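Local atomic coordinates of nisin biosynthesis protein NisC (PDB entry 2G0D), a protein that cyclises the nisin precursor during lantibiotic biosynthesis, adding cysteine thiols to its dehydrated residues to form thioether rings. Residues 129-132 and 133-136; 184-188 and 189-193; 212-215 and 216-219; 395-399 and 400-404. All coordinates share one frame; numbering follows the deposited sequence.

The four contacts are local turns and helix segments in the alpha toroid of NisC. Along the chain they follow one another in series, from 129-136 to 395-404. Contacts 1 and 2 touch, with centres about 13 Å apart. Contact 1 holds the short helix 131-134, and contact 2 starts helix 189-194. Contact 3 lies within helix 208-221, and its centre is about 12 Å from that of contact 4, which it also touches. Contact 4 meets contact 1 through Val-136 and Leu-400. Contacts 2 and 4 are farthest apart, at about 29 Å between centres. Contact 4 thus brings the C-terminal region back against the middle of the chain.

Contact 1 of 4, residues 129-132 and 133-136; sequences ITPP and DYDV
Thr-130 and Asp-133 hold each other by two bonds around a tight turn. Thr-130 N donates to Asp-133 OD2 at 3.0 Å, nearly straight at 166°. The carboxylate is met from above its plane. This is the N3 half of a capping box at the start of helix 131-134; Thr-130 OG1 does not return it, being hydrogen-bonded to Asn-185 O. Asp-133 N in turn reaches Thr-130 O at 3.0 Å. Asp-133 has CG beside its own backbone N (chi1 -73°), which turns the carboxylate back along the chain. Both residues are partly exposed, as is Pro-132, so this is the looser side of the turn.

The packed side is centred on Pro-131 O. This one oxygen accepts from Tyr-134 N at 3.0 Å and from Asp-135 N at 2.9 Å, the second donor standing nearly along the C=O axis. The same oxygen sits over the centre of the Tyr-134 ring, 3.6 Å above its plane. Tyr-134 runs beside Pro-131, and Pro-131 CA lies 3.5 Å from Tyr-134 CE1. Asp-135 is buried here, but its carboxylate is satisfied: OD1 takes His-206 ND1, and OD2 takes the backbone N-H groups of Glu-138 and Gly-139.

Tyr-134 at the end of this short, weakly bonded helix and Asp-135 just after it bond the backbones of Ser-141 and Gly-142 in helix 140-147, and Met-187 packs on Pro-131.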
loop_
_atom_site.group_PDB
_atom_site.type_symbol
_atom_site.label_atom_id
_atom_site.label_comp_id
_atom_site.label_asym_id
_atom_site.label_seq_id
_atom_site.Cartn_x
_atom_site.Cartn_y
_atom_site.Cartn_z
ATOM N N ILE A 129 -0.409 7.011 -20.370
ATOM C CA ILE A 129 -0.315 6.172 -19.164
ATOM C C ILE A 129 0.754 6.667 -18.188
ATOM O O ILE A 129 1.916 6.875 -18.553
ATOM C CB ILE A 129 -0.158 4.647 -19.484
ATOM C CG1 ILE A 129 -0.359 3.798 -18.209
ATOM C CG2 ILE A 129 1.177 4.349 -20.172
ATOM C CD1 ILE A 129 -0.376 2.290 -18.447
ATOM N N THR A 130 0.312 6.868 -16.948
ATOM C CA THR A 130 1.112 7.414 -15.870
ATOM C C THR A 130 0.822 6.554 -14.620
ATOM O O THR A 130 -0.233 5.905 -14.570
ATOM C CB THR A 130 0.772 8.910 -15.672
ATOM O OG1 THR A 130 1.556 9.461 -14.616
ATOM C CG2 THR A 130 -0.718 9.135 -15.390
ATOM N N PRO A 131 1.759 6.494 -13.641
ATOM C CA PRO A 131 1.514 5.582 -12.490
ATOM C C PRO A 131 0.169 5.694 -11.744
ATOM O O PRO A 131 -0.428 4.650 -11.479
ATOM C CB PRO A 131 2.708 5.841 -11.560
ATOM C CG PRO A 131 3.808 6.261 -12.498
ATOM C CD PRO A 131 3.077 7.148 -13.516
ATOM N N PRO A 132 -0.317 6.920 -11.419
ATOM C CA PRO A 132 -1.607 7.013 -10.725
ATOM C C PRO A 132 -2.762 6.307 -11.432
ATOM O O PRO A 132 -3.809 6.149 -10.825
ATOM C CB PRO A 132 -1.893 8.530 -10.681
ATOM C CG PRO A 132 -0.585 9.163 -10.797
ATOM C CD PRO A 132 0.263 8.260 -11.643
ATOM N N ASP A 133 -2.576 5.899 -12.690
ATOM C CA ASP A 133 -3.612 5.147 -13.423
ATOM C C ASP A 133 -3.824 3.759 -12.827
ATOM O O ASP A 133 -4.957 3.340 -12.611
ATOM C CB ASP A 133 -3.272 4.995 -14.912
ATOM C CG ASP A 133 -3.424 6.296 -15.703
ATOM O OD1 ASP A 133 -4.298 7.136 -15.371
ATOM O OD2 ASP A 133 -2.672 6.457 -16.691
ATOM N N TYR A 134 -2.729 3.051 -12.561
ATOM C CA TYR A 134 -2.787 1.622 -12.238
ATOM C C TYR A 134 -2.273 1.314 -10.824
ATOM O O TYR A 134 -2.473 0.198 -10.338
ATOM C CB TYR A 134 -1.951 0.822 -13.252
ATOM C CG TYR A 134 -0.491 1.204 -13.222
ATOM C CD1 TYR A 134 0.031 2.131 -14.135
ATOM C CD2 TYR A 134 0.361 0.682 -12.250
ATOM C CE1 TYR A 134 1.372 2.508 -14.087
ATOM C CE2 TYR A 134 1.695 1.063 -12.186
ATOM C CZ TYR A 134 2.199 1.970 -13.106
ATOM O OH TYR A 134 3.534 2.329 -13.042
ATOM N N ASP A 135 -1.615 2.297 -10.189
ATOM C CA ASP A 135 -0.778 2.041 -9.000
ATOM C C ASP A 135 -1.530 1.864 -7.684
ATOM O O ASP A 135 -2.747 1.884 -7.629
ATOM C CB ASP A 135 0.425 3.029 -8.897
ATOM C CG ASP A 135 0.067 4.412 -8.320
ATOM O OD1 ASP A 135 0.941 5.322 -8.357
ATOM O OD2 ASP A 135 -1.053 4.608 -7.824
ATOM N N VAL A 136 -0.772 1.673 -6.618
ATOM C CA VAL A 136 -1.348 1.402 -5.303
ATOM C C VAL A 136 -1.881 2.706 -4.693
ATOM O O VAL A 136 -2.983 2.751 -4.146
ATOM C CB VAL A 136 -0.286 0.709 -4.382
ATOM C CG1 VAL A 136 -0.764 0.676 -2.954
ATOM C CG2 VAL A 136 0.026 -0.694 -4.912
#

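Contact 2 of 4, residues 184-188 and 189-193; sequences ENQMS and QSESE
Ser-188 is the N-cap of helix 189-194 and meets its first turn through Ser-190 and Glu-191. Gln-189 is the first helical residue. At Ser-190 the hydroxyl comes back toward the cap, and one water joins Ser-190 OG, at 2.8 Å, to Ser-188 OG, at 2.6 Å.

Glu-191 carries most of the contact. Its CG stands beside the backbone N (chi1 -52°), which directs the chain back toward the cap, and the extended chain beyond CG (chi2 175°) gives the reach. Ser-188 OG donates to Glu-191 OE1 at 2.8 Å, on the anti lone pair. Met-187 flanks the same oxygen, with CB 3.5 Å from Glu-191 OE1. A second water accepts the N-H of Met-187 and donates to Gln-186 OE1 at 2.6 Å. It also makes a weak bond to Glu-191 OE2. Next, Ser-192 N bonds Ser-188 O at 2.9 Å, in the carbonyl plane. Ser-192 OG is held by Ser-183 O, and Gln-186 CB packs against the Ser-192 backbone at 3.7 Å from its N.

A carboxylate in the first turn should interact favourably with the helix dipole. The hydroxyl and the two waters bind the cap and this turn into one polar network at the surface.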
loop_
_atom_site.group_PDB
_atom_site.type_symbol
_atom_site.label_atom_id
_atom_site.label_comp_id
_atom_site.label_asym_id
_atom_site.label_seq_id
_atom_site.Cartn_x
_atom_site.Cartn_y
_atom_site.Cartn_z
ATOM N N GLU A 184 7.557 12.265 -20.093
ATOM C CA GLU A 184 6.544 13.316 -19.966
ATOM C C GLU A 184 5.420 12.974 -18.988
ATOM O O GLU A 184 4.787 13.876 -18.440
ATOM C CB GLU A 184 5.961 13.641 -21.361
ATOM C CG GLU A 184 5.080 12.533 -21.973
ATOM C CD GLU A 184 5.228 12.410 -23.487
ATOM O OE1 GLU A 184 6.204 11.760 -23.932
ATOM O OE2 GLU A 184 4.368 12.944 -24.232
ATOM N N ASN A 185 5.182 11.676 -18.795
ATOM C CA ASN A 185 4.080 11.167 -17.963
ATOM C C ASN A 185 4.585 10.673 -16.593
ATOM O O ASN A 185 3.889 9.949 -15.880
ATOM C CB ASN A 185 3.299 10.056 -18.705
ATOM C CG ASN A 185 2.545 10.569 -19.966
ATOM O OD1 ASN A 185 1.811 11.556 -19.920
ATOM N ND2 ASN A 185 2.703 9.856 -21.073
ATOM N N GLN A 186 5.814 11.053 -16.237
ATOM C CA GLN A 186 6.364 10.751 -14.904
ATOM C C GLN A 186 5.640 11.649 -13.907
ATOM O O GLN A 186 5.136 12.713 -14.286
ATOM C CB GLN A 186 7.883 10.974 -14.853
ATOM C CG GLN A 186 8.744 10.017 -15.704
ATOM C CD GLN A 186 8.843 8.591 -15.147
ATOM O OE1 GLN A 186 8.728 8.356 -13.937
ATOM N NE2 GLN A 186 9.080 7.634 -16.035
ATOM N N MET A 187 5.568 11.218 -12.646
ATOM C CA MET A 187 4.736 11.889 -11.633
ATOM C C MET A 187 5.244 13.274 -11.206
ATOM O O MET A 187 4.483 14.098 -10.669
ATOM C CB MET A 187 4.582 10.996 -10.410
ATOM C CG MET A 187 3.731 9.768 -10.672
ATOM S SD MET A 187 3.598 8.726 -9.214
ATOM C CE MET A 187 5.190 7.917 -9.238
ATOM N N SER A 188 6.533 13.513 -11.436
ATOM C CA SER A 188 7.149 14.804 -11.159
ATOM C C SER A 188 8.323 15.048 -12.093
ATOM O O SER A 188 8.754 14.148 -12.827
ATOM C CB SER A 188 7.624 14.876 -9.713
ATOM O OG SER A 188 8.595 13.884 -9.476
ATOM N N GLN A 189 8.844 16.270 -12.045
ATOM C CA GLN A 189 9.914 16.684 -12.946
ATOM C C GLN A 189 11.273 16.077 -12.586
ATOM O O GLN A 189 12.031 15.681 -13.476
ATOM C CB GLN A 189 9.963 18.195 -13.053
ATOM C CG GLN A 189 8.642 18.770 -13.566
ATOM C CD GLN A 189 8.834 19.830 -14.634
ATOM O OE1 GLN A 189 8.491 21.001 -14.436
ATOM N NE2 GLN A 189 9.386 19.423 -15.779
ATOM N N SER A 190 11.574 15.974 -11.296
ATOM C CA SER A 190 12.762 15.230 -10.872
ATOM C C SER A 190 12.800 13.869 -11.586
ATOM O O SER A 190 13.807 13.521 -12.203
ATOM C CB SER A 190 12.822 15.072 -9.346
ATOM O OG SER A 190 12.004 13.995 -8.893
ATOM N N GLU A 191 11.683 13.139 -11.539
ATOM C CA GLU A 191 11.549 11.840 -12.210
ATOM C C GLU A 191 11.560 11.942 -13.753
ATOM O O GLU A 191 12.130 11.081 -14.420
ATOM C CB GLU A 191 10.289 11.129 -11.723
ATOM C CG GLU A 191 10.183 11.037 -10.196
ATOM C CD GLU A 191 8.874 10.448 -9.746
ATOM O OE1 GLU A 191 7.930 11.213 -9.471
ATOM O OE2 GLU A 191 8.781 9.207 -9.698
ATOM N N SER A 192 10.929 12.989 -14.299
ATOM C CA SER A 192 10.999 13.327 -15.732
ATOM C C SER A 192 12.445 13.509 -16.204
ATOM O O SER A 192 12.817 13.071 -17.300
ATOM C CB SER A 192 10.223 14.618 -16.026
ATOM O OG SER A 192 8.844 14.380 -16.229
ATOM N N GLU A 193 13.249 14.156 -15.363
ATOM C CA GLU A 193 14.654 14.412 -15.664
ATOM C C GLU A 193 15.517 13.196 -15.341
ATOM O O GLU A 193 16.487 12.926 -16.051
ATOM C CB GLU A 193 15.149 15.659 -14.927
ATOM C CG GLU A 193 14.736 16.971 -15.600
ATOM C CD GLU A 193 14.692 18.171 -14.653
ATOM O OE1 GLU A 193 15.247 18.105 -13.533
ATOM O OE2 GLU A 193 14.092 19.197 -15.043
HETATM O O HOH W 1 7.171 8.653 -11.836
HETATM O O HOH W 2 9.750 14.653 -7.280
#

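Contact 3 of 4, residues 212-215 and 216-219; sequences GCIL and AYAH
Residues 212-219 form regular alpha-helix, with Ala-216, Tyr-217, Ala-218 and His-219 each donating its backbone N-H to the carbonyl four residues earlier. The bonds are close to straight. Ala-218 N to Ile-214 O is 2.8 Å at 169°, and Tyr-217 N to Cys-213 O is 2.9 Å. His-219 N to Leu-215 O is longer, at 3.1 Å.

Few side chains meet along the helix. Ile-214 CD1 comes to 4.2 Å from Tyr-217 CD2, an oblique apolar touch. Tyr-217 has CG opposite its backbone N (chi1 -176°), and the ring leads away from the preceding turn. The ring stacks on Phe-402, and Tyr-217 OH bonds Asp-404 OD2, so its polar end is satisfied by the C-terminal region. The alanine methyls sit beside carbonyl oxygens of the preceding turn, as helical geometry dictates: Ala-218 CB is 3.3 Å from Ile-214 O, and Ala-216 CB is 3.6 Å from Gly-212 O.

Ala-216 meets Tyr-290 and Ala-294 of helix 281-294, where Cys-213 also packs. Ala-218 meets Ile-163 of helix 156-168, and Leu-215 meets Ser-167 of the same helix. Ile-214 packs on Ser-141, Leu-144 and Ser-145 of helix 140-147. A buried helix with neighbours on several sides fits the alpha toroid, the barrel of packed helices found in LanC cyclases.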
loop_
_atom_site.group_PDB
_atom_site.type_symbol
_atom_site.label_atom_id
_atom_site.label_comp_id
_atom_site.label_asym_id
_atom_site.label_seq_id
_atom_site.Cartn_x
_atom_site.Cartn_y
_atom_site.Cartn_z
ATOM N N GLY A 212 1.516 -6.878 -9.621
ATOM C CA GLY A 212 1.755 -8.292 -9.327
ATOM C C GLY A 212 1.131 -8.762 -8.025
ATOM O O GLY A 212 0.423 -9.767 -8.013
ATOM N N CYS A 213 1.367 -8.027 -6.933
ATOM C CA CYS A 213 0.785 -8.367 -5.630
ATOM C C CYS A 213 -0.725 -8.410 -5.700
ATOM O O CYS A 213 -1.339 -9.348 -5.179
ATOM C CB CYS A 213 1.206 -7.376 -4.536
ATOM S SG CYS A 213 2.968 -7.509 -4.056
ATOM N N ILE A 214 -1.330 -7.405 -6.341
ATOM C CA ILE A 214 -2.795 -7.325 -6.342
ATOM C C ILE A 214 -3.399 -8.451 -7.179
ATOM O O ILE A 214 -4.438 -9.017 -6.817
ATOM C CB ILE A 214 -3.363 -5.892 -6.678
ATOM C CG1 ILE A 214 -4.725 -5.681 -6.003
ATOM C CG2 ILE A 214 -3.480 -5.646 -8.192
ATOM C CD1 ILE A 214 -4.684 -5.771 -4.442
ATOM N N LEU A 215 -2.731 -8.811 -8.273
ATOM C CA LEU A 215 -3.178 -9.970 -9.070
ATOM C C LEU A 215 -3.063 -11.315 -8.370
ATOM O O LEU A 215 -3.920 -12.190 -8.573
ATOM C CB LEU A 215 -2.451 -10.040 -10.407
ATOM C CG LEU A 215 -2.722 -8.851 -11.333
ATOM C CD1 LEU A 215 -1.812 -8.960 -12.548
ATOM C CD2 LEU A 215 -4.206 -8.728 -11.762
ATOM N N ALA A 216 -1.995 -11.495 -7.589
ATOM C CA ALA A 216 -1.829 -12.692 -6.782
ATOM C C ALA A 216 -2.928 -12.750 -5.714
ATOM O O ALA A 216 -3.567 -13.790 -5.525
ATOM C CB ALA A 216 -0.439 -12.708 -6.125
ATOM N N TYR A 217 -3.127 -11.626 -5.014
ATOM C CA TYR A 217 -4.171 -11.536 -3.978
ATOM C C TYR A 217 -5.556 -11.783 -4.554
ATOM O O TYR A 217 -6.293 -12.548 -3.979
ATOM C CB TYR A 217 -4.117 -10.204 -3.225
ATOM C CG TYR A 217 -5.108 -10.057 -2.070
ATOM C CD1 TYR A 217 -5.124 -10.968 -1.007
ATOM C CD2 TYR A 217 -6.010 -8.985 -2.028
ATOM C CE1 TYR A 217 -6.012 -10.824 0.058
ATOM C CE2 TYR A 217 -6.889 -8.835 -0.954
ATOM C CZ TYR A 217 -6.875 -9.741 0.074
ATOM O OH TYR A 217 -7.762 -9.592 1.119
ATOM N N ALA A 218 -5.891 -11.155 -5.685
ATOM C CA ALA A 218 -7.129 -11.454 -6.445
ATOM C C ALA A 218 -7.314 -12.944 -6.734
ATOM O O ALA A 218 -8.379 -13.475 -6.470
ATOM C CB ALA A 218 -7.189 -10.640 -7.762
ATOM N N HIS A 219 -6.279 -13.624 -7.245
ATOM C CA HIS A 219 -6.341 -15.080 -7.434
ATOM C C HIS A 219 -6.720 -15.874 -6.172
ATOM O O HIS A 219 -7.626 -16.695 -6.223
ATOM C CB HIS A 219 -5.055 -15.650 -8.034
ATOM C CG HIS A 219 -5.089 -17.143 -8.198
ATOM N ND1 HIS A 219 -4.299 -17.996 -7.455
ATOM C CD2 HIS A 219 -5.845 -17.935 -8.998
ATOM C CE1 HIS A 219 -4.545 -19.246 -7.812
ATOM N NE2 HIS A 219 -5.480 -19.234 -8.745
#

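Contact 4 of 4, residues 395-399 and 400-404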
loop_
_atom_site.group_PDB
_atom_site.type_symbol
_atom_site.label_atom_id
_atom_site.label_comp_id
_atom_site.label_asym_id
_atom_site.label_seq_id
_atom_site.Cartn_x
_atom_site.Cartn_y
_atom_site.Cartn_z
ATOM N N TRP A 395 -6.527 -1.710 8.351
ATOM C CA TRP A 395 -5.468 -0.751 7.959
ATOM C C TRP A 395 -4.367 -1.352 7.097
ATOM O O TRP A 395 -3.850 -0.685 6.192
ATOM C CB TRP A 395 -4.825 -0.057 9.174
ATOM C CG TRP A 395 -3.931 -0.925 10.052
ATOM C CD1 TRP A 395 -4.342 -1.831 11.010
ATOM C CD2 TRP A 395 -2.491 -0.916 10.104
ATOM N NE1 TRP A 395 -3.250 -2.379 11.631
ATOM C CE2 TRP A 395 -2.105 -1.845 11.100
ATOM C CE3 TRP A 395 -1.485 -0.210 9.404
ATOM C CZ2 TRP A 395 -0.757 -2.099 11.419
ATOM C CZ3 TRP A 395 -0.147 -0.459 9.726
ATOM C CH2 TRP A 395 0.204 -1.406 10.718
ATOM N N ARG A 396 -3.998 -2.599 7.388
ATOM C CA ARG A 396 -2.919 -3.311 6.658
ATOM C C ARG A 396 -3.145 -3.490 5.165
ATOM O O ARG A 396 -2.178 -3.605 4.393
ATOM C CB ARG A 396 -2.651 -4.690 7.302
ATOM C CG ARG A 396 -1.757 -4.612 8.524
ATOM C CD ARG A 396 -1.721 -5.952 9.330
ATOM N NE ARG A 396 -0.844 -5.811 10.509
ATOM C CZ ARG A 396 -0.812 -6.617 11.573
ATOM N NH1 ARG A 396 0.042 -6.322 12.558
ATOM N NH2 ARG A 396 -1.616 -7.697 11.678
ATOM N N GLN A 397 -4.431 -3.514 4.773
ATOM C CA GLN A 397 -4.846 -3.596 3.376
ATOM C C GLN A 397 -4.223 -2.488 2.554
ATOM O O GLN A 397 -3.895 -2.691 1.385
ATOM C CB GLN A 397 -6.375 -3.506 3.260
ATOM C CG GLN A 397 -6.972 -4.164 2.003
ATOM C CD GLN A 397 -6.920 -5.720 2.047
ATOM O OE1 GLN A 397 -7.268 -6.417 1.063
ATOM N NE2 GLN A 397 -6.493 -6.249 3.167
ATOM N N ALA A 398 -4.085 -1.311 3.151
ATOM C CA ALA A 398 -3.560 -0.138 2.455
ATOM C C ALA A 398 -2.079 -0.301 2.070
ATOM O O ALA A 398 -1.575 0.415 1.202
ATOM C CB ALA A 398 -3.735 1.093 3.327
ATOM N N LEU A 399 -1.398 -1.227 2.742
ATOM C CA LEU A 399 0.021 -1.530 2.510
ATOM C C LEU A 399 0.214 -2.824 1.747
ATOM O O LEU A 399 1.341 -3.276 1.583
ATOM C CB LEU A 399 0.761 -1.611 3.854
ATOM C CG LEU A 399 0.899 -0.321 4.676
ATOM C CD1 LEU A 399 1.667 -0.573 5.993
ATOM C CD2 LEU A 399 1.610 0.746 3.878
ATOM N N LEU A 400 -0.889 -3.423 1.296
ATOM C CA LEU A 400 -0.895 -4.755 0.651
ATOM C C LEU A 400 -0.290 -5.806 1.553
ATOM O O LEU A 400 0.449 -6.706 1.104
ATOM C CB LEU A 400 -0.169 -4.770 -0.719
ATOM C CG LEU A 400 -0.489 -3.708 -1.786
ATOM C CD1 LEU A 400 0.286 -4.018 -3.090
ATOM C CD2 LEU A 400 -2.005 -3.521 -2.053
ATOM N N LEU A 401 -0.627 -5.717 2.829
ATOM C CA LEU A 401 -0.229 -6.732 3.797
ATOM C C LEU A 401 -1.494 -7.496 4.084
ATOM O O LEU A 401 -2.408 -6.981 4.733
ATOM C CB LEU A 401 0.352 -6.089 5.054
ATOM C CG LEU A 401 1.550 -5.188 4.776
ATOM C CD1 LEU A 401 2.077 -4.482 6.075
ATOM C CD2 LEU A 401 2.703 -5.931 4.016
ATOM N N PHE A 402 -1.558 -8.715 3.543
ATOM C CA PHE A 402 -2.803 -9.470 3.450
ATOM C C PHE A 402 -2.791 -10.624 4.465
ATOM O O PHE A 402 -2.304 -11.727 4.162
ATOM C CB PHE A 402 -2.935 -10.013 2.017
ATOM C CG PHE A 402 -2.978 -8.939 0.939
ATOM C CD1 PHE A 402 -3.891 -7.866 1.022
ATOM C CD2 PHE A 402 -2.166 -9.045 -0.200
ATOM C CE1 PHE A 402 -3.962 -6.876 0.015
ATOM C CE2 PHE A 402 -2.212 -8.070 -1.212
ATOM C CZ PHE A 402 -3.149 -6.993 -1.124
ATOM N N ASP A 403 -3.320 -10.342 5.669
ATOM C CA ASP A 403 -3.373 -11.279 6.789
ATOM C C ASP A 403 -4.232 -12.479 6.470
ATOM O O ASP A 403 -4.036 -13.545 7.066
ATOM C CB ASP A 403 -3.941 -10.634 8.064
ATOM C CG ASP A 403 -2.970 -9.662 8.734
ATOM O OD1 ASP A 403 -1.820 -9.458 8.232
ATOM O OD2 ASP A 403 -3.388 -9.070 9.761
ATOM N N ASP A 404 -5.156 -12.311 5.520
ATOM C CA ASP A 404 -6.080 -13.379 5.075
ATOM C C ASP A 404 -5.616 -14.155 3.848
ATOM O O ASP A 404 -6.380 -14.968 3.305
ATOM C CB ASP A 404 -7.465 -12.784 4.781
ATOM C CG ASP A 404 -7.441 -11.772 3.616
ATOM O OD1 ASP A 404 -6.381 -11.146 3.346
ATOM O OD2 ASP A 404 -8.497 -11.578 2.976
#
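Arg-396 O is gripped by two backbone N-H groups from opposite faces of its plane. Leu-401 N stands at 3.1 Å from Arg-396 O, and Leu-399 N at 3.0 Å. Leu-400 N turns to Gln-397 O at 3.1 Å. Leu-400 makes this possible with left-handed backbone angles (phi 57°, psi 41°).

Arg-396 also reaches forward with its side chain, extended from CG to NE. Arg-396 NH2 forms a salt bridge with Asp-403 OD2 at 2.9 Å. The oxygen lies at the guanidinium edge, in its plane, and is met on its syn side. The two flat groups are still turned 65° apart. Both have further charged partners: Arg-396 NE pairs with Glu-332, and Asp-403 OD1 with Arg-339.

Leu-399 and Leu-401 lie side by side and point the same way, with Leu-399 CB 3.8 Å from Leu-401 CG. The amide of Gln-397 comes to the edge of the Phe-402 ring, where Gln-397 CD is 3.8 Å from Phe-402 CE1.

Arg-396 CB and Leu-401 CB meet at 4.0 Å across the turn. The six-to-one and five-to-two bonds, the left-handed Leu-400 and the contact of the aliphatic base of Arg-396 with Leu-401 are the marks of a Schellman motif, here closing the 3-10 segment 395-399.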